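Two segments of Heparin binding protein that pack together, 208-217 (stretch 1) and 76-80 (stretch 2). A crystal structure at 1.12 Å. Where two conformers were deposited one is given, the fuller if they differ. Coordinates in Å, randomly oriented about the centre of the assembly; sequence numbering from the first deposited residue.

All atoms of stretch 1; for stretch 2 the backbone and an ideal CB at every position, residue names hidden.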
# COMPACT_ATOMS: atom_id res chain seq x y z
N LEU A 208 -6.40 2.05 -13.27
CA LEU A 208 -7.13 3.23 -13.79
C LEU A 208 -6.24 4.45 -13.85
O LEU A 208 -6.59 5.43 -14.51
CB LEU A 208 -8.32 3.54 -12.91
CG LEU A 208 -9.46 2.54 -12.88
CD1 LEU A 208 -10.52 3.00 -11.88
CD2 LEU A 208 -9.98 2.36 -14.29
N PHE A 209 -5.18 4.46 -13.04
CA PHE A 209 -4.34 5.66 -12.80
C PHE A 209 -2.95 5.51 -13.40
O PHE A 209 -2.10 6.36 -13.14
CB PHE A 209 -4.19 5.84 -11.28
CG PHE A 209 -5.50 6.13 -10.59
CD1 PHE A 209 -5.88 7.44 -10.45
CD2 PHE A 209 -6.26 5.13 -10.08
CE1 PHE A 209 -7.16 7.70 -9.96
CE2 PHE A 209 -7.49 5.36 -9.54
CZ PHE A 209 -7.96 6.66 -9.50
N ARG A 210 -2.68 4.50 -14.22
CA ARG A 210 -1.29 4.32 -14.69
C ARG A 210 -0.75 5.49 -15.47
O ARG A 210 0.39 5.90 -15.27
CB ARG A 210 -1.15 3.03 -15.47
CG ARG A 210 0.19 2.78 -16.09
CD ARG A 210 1.33 2.65 -15.06
NE ARG A 210 2.62 2.54 -15.71
CZ ARG A 210 3.14 1.41 -16.17
NH1 ARG A 210 2.51 0.28 -16.08
NH2 ARG A 210 4.35 1.43 -16.77
N ASP A 211 -1.50 6.00 -16.43
CA ASP A 211 -1.01 7.12 -17.22
C ASP A 211 -0.75 8.32 -16.30
O ASP A 211 0.25 9.06 -16.48
CB ASP A 211 -2.01 7.52 -18.31
CG ASP A 211 -2.17 6.49 -19.42
OD1 ASP A 211 -1.42 5.52 -19.50
OD2 ASP A 211 -3.08 6.76 -20.26
N TRP A 212 -1.64 8.56 -15.34
CA TRP A 212 -1.40 9.69 -14.41
C TRP A 212 -0.18 9.48 -13.57
O TRP A 212 0.66 10.36 -13.41
CB TRP A 212 -2.67 9.91 -13.56
CG TRP A 212 -2.40 10.98 -12.50
CD1 TRP A 212 -2.51 12.30 -12.62
CD2 TRP A 212 -1.96 10.71 -11.17
NE1 TRP A 212 -2.15 12.95 -11.50
CE2 TRP A 212 -1.81 11.98 -10.56
CE3 TRP A 212 -1.69 9.57 -10.44
CZ2 TRP A 212 -1.40 12.14 -9.24
CZ3 TRP A 212 -1.26 9.73 -9.11
CH2 TRP A 212 -1.10 11.01 -8.57
N ILE A 213 0.01 8.26 -13.06
CA ILE A 213 1.21 7.89 -12.31
C ILE A 213 2.47 8.16 -13.13
O ILE A 213 3.44 8.75 -12.68
CB ILE A 213 1.12 6.41 -11.87
CG1 ILE A 213 0.09 6.18 -10.76
CG2 ILE A 213 2.51 5.92 -11.39
CD1 ILE A 213 -0.25 4.77 -10.44
N ASP A 214 2.43 7.71 -14.41
CA ASP A 214 3.61 7.91 -15.27
C ASP A 214 3.91 9.39 -15.42
O ASP A 214 5.09 9.79 -15.51
CB ASP A 214 3.37 7.30 -16.63
CG ASP A 214 3.45 5.80 -16.67
OD1 ASP A 214 3.78 5.17 -15.65
OD2 ASP A 214 3.13 5.27 -17.76
N GLY A 215 2.90 10.23 -15.48
CA GLY A 215 3.14 11.67 -15.58
C GLY A 215 3.94 12.17 -14.36
O GLY A 215 4.89 12.91 -14.49
N VAL A 216 3.48 11.71 -13.18
CA VAL A 216 4.23 12.12 -11.97
C VAL A 216 5.64 11.64 -11.97
O VAL A 216 6.59 12.38 -11.69
CB VAL A 216 3.48 11.69 -10.70
CG1 VAL A 216 4.29 11.96 -9.46
CG2 VAL A 216 2.11 12.35 -10.63
N LEU A 217 5.85 10.37 -12.30
CA LEU A 217 7.14 9.72 -12.26
C LEU A 217 8.17 10.36 -13.20
O LEU A 217 9.34 10.41 -12.92
CB LEU A 217 7.10 8.23 -12.58
CG LEU A 217 6.30 7.31 -11.72
CD1 LEU A 217 6.33 5.89 -12.05
CD2 LEU A 217 6.47 7.59 -10.28
N UNK A 76 4.02 15.57 -2.62
CA UNK A 76 2.92 14.58 -2.68
C UNK A 76 2.04 14.94 -3.86
O UNK A 76 1.77 16.11 -4.09
CB UNK A 76 2.11 14.55 -1.38
N UNK A 77 1.54 13.88 -4.52
CA UNK A 77 0.72 14.11 -5.70
C UNK A 77 -0.54 13.19 -5.58
O UNK A 77 -0.40 12.03 -5.24
CB UNK A 77 1.51 13.83 -6.98
N UNK A 78 -1.67 13.76 -5.92
CA UNK A 78 -2.95 13.02 -6.02
C UNK A 78 -3.72 13.49 -7.24
O UNK A 78 -3.38 14.51 -7.82
CB UNK A 78 -3.80 13.21 -4.76
N UNK A 79 -4.70 12.71 -7.64
CA UNK A 79 -5.49 12.88 -8.82
C UNK A 79 -6.97 12.88 -8.50
O UNK A 79 -7.65 11.90 -8.68
CB UNK A 79 -5.16 11.78 -9.84
N UNK A 80 -7.45 14.01 -7.97
CA UNK A 80 -8.84 14.12 -7.63
C UNK A 80 -9.33 13.24 -6.50
O UNK A 80 -10.48 12.74 -6.50
CB UNK A 80 -9.67 13.82 -8.88

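Stretch 1 offers one side of a helix, with Trp-212 and Val-216, and just before it Phe-209 at the N-cap position, directed at the other segment. The indole of Trp-212 dominates this surface, and the contact forms without a hydrogen bond between the two stretches.

Position 76 has extended backbone angles, and its CA-to-CB bond points away from stretch 1. No atom of stretch 1 lies within 5.5 Å of the ideal CB, so the contact sets almost no limit on size or polarity, and any residue at ease in a strand would do. The deposited residue is Met-76. Its side chain stays out of contact with stretch 1.

Position 77 is also extended, with phi/psi of -134/138, but points toward the helix. Its ideal CB is 4.0 Å from CG2 of Val-216 and 4.1 Å from CZ2 of Trp-212, in a site lined by carbon. No charge or donor calls for a partner, so Ala, Ser, Thr or Val would be reasonable candidates. The residue is Ser-77. Its chi1 is m, which brings OG to 3.8 Å from CG1 of Val-216, a packing contact. Its CB lies 4.0 Å from CZ2 of Trp-212, and its backbone O meets the edge of the indole, 3.6 Å from CH2.

Position 78 turns its CA-to-CB bond away, and the ideal CB is 5.2 Å from CH2 of Trp-212. The backbone does the touching here: C comes within 3.3 Å of Trp-212 CZ2. With the side chain free of the helix, many residues fit, polar ones included. The choice is Glu-78, whose OE1 reaches forward along its own segment to 3.2 Å from the backbone N of position 80.

Position 79 is the most demanding. Its CB points toward stretch 1 and sits 3.4 Å from CE2 of Trp-212, so the first side-chain carbon sits over the face of the indole; beyond it, the Phe-209 ring is near, with CD1 4.4 Å from the ideal CB. A modest side chain with a flat end, such as Asn or Asp, could follow this path, and a branched aliphatic one such as Leu may also be possible. Asn-79 takes it with chi1 t. Its CB makes a CH-pi contact, 3.5 Å from the centroid of the five-membered ring of Trp-212 and 13° off the normal, while ND2 approaches the edge of the Phe-209 ring, 3.7 Å from CD1.

Position 80 has phi/psi of 67/40, and nothing of stretch 1 is near its ideal CB. The positive phi favours glycine, with Asn or Asp as tolerable alternatives. Gly-80 is found, suiting the backbone rather than the contact.

Stretch 2 (76-80) MSENG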
# COMPACT_ATOMS: atom_id res chain seq x y z
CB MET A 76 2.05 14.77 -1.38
CG MET A 76 2.89 14.36 -0.11
SD MET A 76 1.78 14.13 1.27
CE MET A 76 3.45 15.20 2.77
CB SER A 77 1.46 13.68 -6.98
OG SER A 77 2.65 14.47 -7.14
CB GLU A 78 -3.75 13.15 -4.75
CG GLU A 78 -3.95 14.55 -4.24
CD GLU A 78 -5.09 15.30 -4.85
OE1 GLU A 78 -6.19 14.76 -5.15
OE2 GLU A 78 -4.89 16.49 -5.14
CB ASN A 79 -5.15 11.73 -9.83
CG ASN A 79 -5.84 11.94 -11.17
OD1 ASN A 79 -6.19 13.08 -11.55
ND2 ASN A 79 -6.06 10.84 -11.85
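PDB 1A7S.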